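Ribokinase, putative (Burkholderia thailandensis, PDB 3B1N) probably phosphorylates nucleosides with the help of a nucleotide phosphate donor, and binds ADP together with the nucleoside analogue mizoribine. Local coordinates at residues A103-T106 with N112-T115; N52-L57 with A64-T69. One frame throughout, in Å; residues are numbered along the deposited sequence. Where two conformers were deposited one is given.

Interaction 1: residues A103-T106 with N112-T115; sequences AMIT and NQIT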
# COMPACT_ATOMS: atom_id res chain seq x y z
N ALA B 103 -1.67 -1.89 -10.72
CA ALA B 103 -0.84 -1.46 -9.57
C ALA B 103 -1.74 -0.91 -8.50
O ALA B 103 -2.62 -0.11 -8.77
CB ALA B 103 0.14 -0.35 -10.03
N MET B 104 -1.53 -1.39 -7.27
CA MET B 104 -2.23 -0.83 -6.12
C MET B 104 -1.16 -0.04 -5.37
O MET B 104 -0.23 -0.60 -4.84
CB MET B 104 -2.82 -1.97 -5.25
CG MET B 104 -3.76 -2.92 -5.99
SD MET B 104 -5.39 -2.17 -6.20
CE MET B 104 -5.91 -1.88 -4.52
N ILE B 105 -1.25 1.28 -5.46
CA ILE B 105 -0.19 2.18 -5.00
C ILE B 105 -0.62 2.98 -3.77
O ILE B 105 -1.60 3.71 -3.84
CB ILE B 105 0.12 3.18 -6.17
CG1 ILE B 105 0.45 2.41 -7.44
CG2 ILE B 105 1.25 4.21 -5.76
CD1 ILE B 105 0.63 3.36 -8.71
N THR B 106 0.13 2.84 -2.68
CA THR B 106 -0.11 3.72 -1.53
C THR B 106 0.95 4.79 -1.42
O THR B 106 2.14 4.46 -1.37
CB THR B 106 -0.27 2.98 -0.26
OG1 THR B 106 -1.30 2.02 -0.43
CG2 THR B 106 -0.59 4.03 0.85
N ASN B 112 6.85 9.12 -1.20
CA ASN B 112 7.07 7.69 -0.89
C ASN B 112 5.93 6.91 -1.47
O ASN B 112 4.79 7.39 -1.45
CB ASN B 112 7.20 7.47 0.63
CG ASN B 112 8.38 8.21 1.19
OD1 ASN B 112 9.49 8.05 0.69
ND2 ASN B 112 8.15 9.07 2.21
N GLN B 113 6.24 5.74 -2.05
CA GLN B 113 5.28 4.81 -2.68
C GLN B 113 5.51 3.39 -2.12
O GLN B 113 6.66 2.95 -2.13
CB GLN B 113 5.51 4.75 -4.21
CG GLN B 113 5.08 5.98 -4.98
CD GLN B 113 5.20 5.88 -6.51
OE1 GLN B 113 4.66 4.96 -7.16
NE2 GLN B 113 5.87 6.86 -7.11
N ILE B 114 4.46 2.67 -1.69
CA ILE B 114 4.56 1.21 -1.54
C ILE B 114 3.47 0.61 -2.46
O ILE B 114 2.26 0.95 -2.32
CB ILE B 114 4.33 0.74 -0.08
CG1 ILE B 114 5.40 1.36 0.82
CG2 ILE B 114 4.35 -0.84 -0.03
CD1 ILE B 114 5.17 1.05 2.35
N THR B 115 3.91 -0.18 -3.43
CA THR B 115 3.02 -0.64 -4.51
C THR B 115 2.96 -2.17 -4.54
O THR B 115 3.99 -2.84 -4.54
CB THR B 115 3.55 -0.14 -5.85
OG1 THR B 115 3.46 1.29 -5.86
CG2 THR B 115 2.77 -0.73 -7.04
O HOH W 1 -0.48 -0.13 -1.79

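Interaction 2: residues N52-L57 with A64-T69; sequences NIAYAL and ARMMGT. With MZR (5-hydroxy-1-(beta-D-ribofuranosyl)-1H-imidazole-4-carboxamide), chain F.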
# COMPACT_ATOMS: atom_id res chain seq x y z
N ASN B 52 2.90 6.46 -18.92
CA ASN B 52 3.14 7.79 -18.31
C ASN B 52 4.19 8.60 -19.06
O ASN B 52 4.00 9.79 -19.31
CB ASN B 52 3.61 7.59 -16.87
CG ASN B 52 2.56 6.89 -15.98
OD1 ASN B 52 1.37 6.83 -16.28
ND2 ASN B 52 3.04 6.43 -14.83
N ILE B 53 5.28 7.94 -19.42
CA ILE B 53 6.38 8.65 -20.07
C ILE B 53 5.93 9.07 -21.45
O ILE B 53 6.21 10.20 -21.86
CB ILE B 53 7.65 7.77 -20.12
CG1 ILE B 53 8.22 7.55 -18.71
CG2 ILE B 53 8.72 8.41 -21.07
CD1 ILE B 53 9.21 6.40 -18.65
N ALA B 54 5.25 8.16 -22.17
CA ALA B 54 4.75 8.54 -23.50
C ALA B 54 3.75 9.66 -23.40
O ALA B 54 3.70 10.52 -24.28
CB ALA B 54 4.14 7.34 -24.20
N TYR B 55 2.89 9.67 -22.37
CA TYR B 55 1.88 10.73 -22.25
C TYR B 55 2.60 12.09 -22.14
O TYR B 55 2.17 13.06 -22.78
CB TYR B 55 0.99 10.44 -21.02
CG TYR B 55 -0.05 11.50 -20.78
CD1 TYR B 55 -1.22 11.52 -21.53
CD2 TYR B 55 0.15 12.48 -19.82
CE1 TYR B 55 -2.17 12.53 -21.35
CE2 TYR B 55 -0.82 13.48 -19.62
CZ TYR B 55 -1.94 13.49 -20.38
OH TYR B 55 -2.92 14.47 -20.22
N ALA B 56 3.64 12.16 -21.32
CA ALA B 56 4.42 13.39 -21.16
C ALA B 56 5.08 13.82 -22.47
O ALA B 56 4.98 14.99 -22.85
CB ALA B 56 5.45 13.24 -20.06
N LEU B 57 5.67 12.86 -23.17
CA LEU B 57 6.36 13.20 -24.43
C LEU B 57 5.31 13.69 -25.43
O LEU B 57 5.56 14.68 -26.17
CB LEU B 57 7.17 12.00 -24.89
CG LEU B 57 7.95 12.27 -26.18
CD1 LEU B 57 8.89 13.47 -25.92
CD2 LEU B 57 8.78 11.02 -26.42
N ALA B 64 5.84 9.65 -29.58
CA ALA B 64 6.18 8.62 -28.59
C ALA B 64 5.58 7.30 -29.03
O ALA B 64 4.39 7.25 -29.27
CB ALA B 64 5.57 9.05 -27.24
N ARG B 65 6.43 6.26 -29.09
CA ARG B 65 5.97 4.93 -29.50
C ARG B 65 6.08 3.98 -28.31
O ARG B 65 7.17 3.48 -28.01
CB ARG B 65 6.81 4.38 -30.69
CG ARG B 65 6.93 5.37 -31.88
CD ARG B 65 5.64 5.51 -32.63
NE ARG B 65 5.81 6.49 -33.73
CZ ARG B 65 6.34 6.22 -34.93
NH1 ARG B 65 6.73 5.00 -35.27
NH2 ARG B 65 6.47 7.21 -35.81
N MET B 66 4.95 3.76 -27.62
CA MET B 66 4.93 2.83 -26.46
C MET B 66 5.16 1.40 -26.93
O MET B 66 4.52 0.99 -27.90
CB MET B 66 3.59 2.88 -25.75
CG MET B 66 3.28 4.25 -25.13
SD MET B 66 1.55 4.44 -24.59
CE MET B 66 1.37 2.97 -23.72
N MET B 67 6.04 0.71 -26.20
CA MET B 67 6.25 -0.72 -26.44
C MET B 67 5.98 -1.42 -25.13
O MET B 67 6.71 -1.23 -24.15
CB MET B 67 7.67 -0.97 -26.89
CG MET B 67 7.93 -2.50 -27.10
SD MET B 67 9.53 -2.88 -27.89
CE MET B 67 9.04 -2.77 -29.61
N GLY B 68 4.92 -2.21 -25.14
CA GLY B 68 4.51 -2.93 -23.92
C GLY B 68 3.38 -3.86 -24.24
O GLY B 68 2.83 -3.86 -25.37
N THR B 69 2.98 -4.65 -23.23
CA THR B 69 1.88 -5.59 -23.39
C THR B 69 0.69 -5.24 -22.50
O THR B 69 0.88 -4.83 -21.33
CB THR B 69 2.37 -7.05 -23.06
OG1 THR B 69 3.17 -7.01 -21.87
CG2 THR B 69 3.27 -7.55 -24.18
N1 MZR F . 7.00 -2.78 -12.70
O3 MZR F . 5.65 -0.52 -13.62
C4 MZR F . 5.41 -0.41 -12.23
C5 MZR F . 5.89 -1.31 -11.21
C6 MZR F . 6.68 -2.53 -11.44
O6 MZR F . 6.95 -3.20 -10.42
N7 MZR F . 5.40 -0.77 -10.06
C8 MZR F . 4.71 0.35 -10.37
N9 MZR F . 4.70 0.59 -11.71
C1' MZR F . 4.10 1.74 -12.40
C2' MZR F . 2.68 2.12 -12.03
O2' MZR F . 1.83 1.45 -12.96
C3' MZR F . 2.71 3.66 -12.12
O3' MZR F . 1.84 4.27 -13.08
C4' MZR F . 4.15 4.00 -12.41
O4' MZR F . 4.86 2.86 -11.96
C5' MZR F . 4.59 5.24 -11.67
O5' MZR F . 5.97 5.48 -12.05

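Interaction 1: residues A103-T106 with N112-T115
The carbonyl oxygen Ile114 O is gripped twice. Thr106 N gives it a nearly straight hydrogen bond of 2.9 Å (171° at the hydrogen), the donor lying 28° from the carbonyl plane, and water 1 donates a second bond to Ile114 O over 3.0 Å. The setting is an antiparallel beta hairpin, strands 101-107 and 113-118, in the small lid sheet of a ribokinase-type kinase. Its other backbone bond runs from Ile114 N to Thr106 O, again 2.9 Å, and the pair Thr106-Ile114 is thus the hydrogen-bonded one, Ile105-Thr115 the non-hydrogen-bonded one.

Water 1 ties three groups of the hairpin together. It also donates to Met104 O at 3.1 Å and forms a hydrogen bond with Thr106 OG1 at 2.7 Å. Thr106 turns OG1 to the side of its own backbone N (chi1 -55°), which brings the hydroxyl to the water; a threonine here supplies a polar arm without giving up the branched shape that suits a strand. On this face Thr106 and Ile114 also pack against Ile114 and Thr106 of the second subunit, and residues 113-115 pair in parallel with a strand of that subunit, so the sheet continues through the dimer.

The other face is turned to mizoribine, which touches Ala103, Ile105 and Thr115. Ile105 and Thr115 lie alongside each other, pointing the same way, with Ile105 CG1 3.6 Å from Thr115 OG1. The CG2 branch of Ile105 also leans on Thr115 OG1, at 3.7 Å. Small Ala103 suits a spot close to both Asp12 and the nucleoside; its lone CB rests 4.0 Å from the methyl Thr115 CG2.

Interaction 2: residues N52-L57 with A64-T69
Met66 presses on Ala54 from the strand side: Met66 CG comes within 3.3 Å of Ala54 CB, closer than carbons usually pack, while Met66 SD lies 3.9 Å from the same methyl. Bent at its last torsion, the thioether passes beside the helix, and strand 88-95 (Val92) and Ile9 give it further packing. The rest of the apolar contact gathers on Ala64. Its CB meets Ala54 CB at 3.8 Å, and from one helical turn further on Leu57 CD2 touches Ala64 CB at 3.9 Å. With CG anti to the backbone N (chi1 -178°), Leu57 carries its branched end down to the strand, where Thr3 and, on helix 251-264, Tyr261 add to its packing. Alanine suits both central positions, since a single methyl on each side lets the backbones draw together.

This is the helix-on-sheet layer of the Rossmann-like ribokinase fold. Helix 49-59 lies over the large sheet; its segment 52-57 runs nearly antiparallel to 64-69 (172°), with local axes 8.1 Å apart. The strand itself sits between strands 3-6 and 88-95, with which it exchanges backbone hydrogen bonds.

Polar contacts belong to another side of the helix, where Asn52 leaves the backbone away from the strand and its amide reaches the nucleoside pocket. Asn52 ND2 donates to the ribose hydroxyl O3' of mizoribine (MZR O3') at 3.0 Å, with 148° at the hydrogen. The same amide nitrogen is also hydrogen-bonded to Asp253 OD2, which itself binds the nucleoside, and Gln290 NE2 holds Asn52 OD1. An asparagine fits because its flat amide offers donors at one corner and an acceptor at the other; bonded at both, the group has its rotation fixed, and ND2 is kept directed at the sugar.

Overall arrangement
From the N terminus the chain lays down strands 3-6 and 10-16 before interaction 2 opens on helix 49-59; that contact closes when the chain returns along strand 64-71, a short connection from the covering helix layer back into the large sheet. After helix 76-85 and edge strand 88-95 the chain enters the lid, where interaction 1 closes the hairpin of 101-107 and 113-118. The two loops follow in series, neither nested nor crossed. Their centres lie 21 Å apart and they do not touch, yet both border the mizoribine site: interaction 2 belongs to the large alpha/beta body, interaction 1 to the lid sheet that joins the second subunit, and strand 10-16 beside the hairpin brings Asp12 to the same nucleoside.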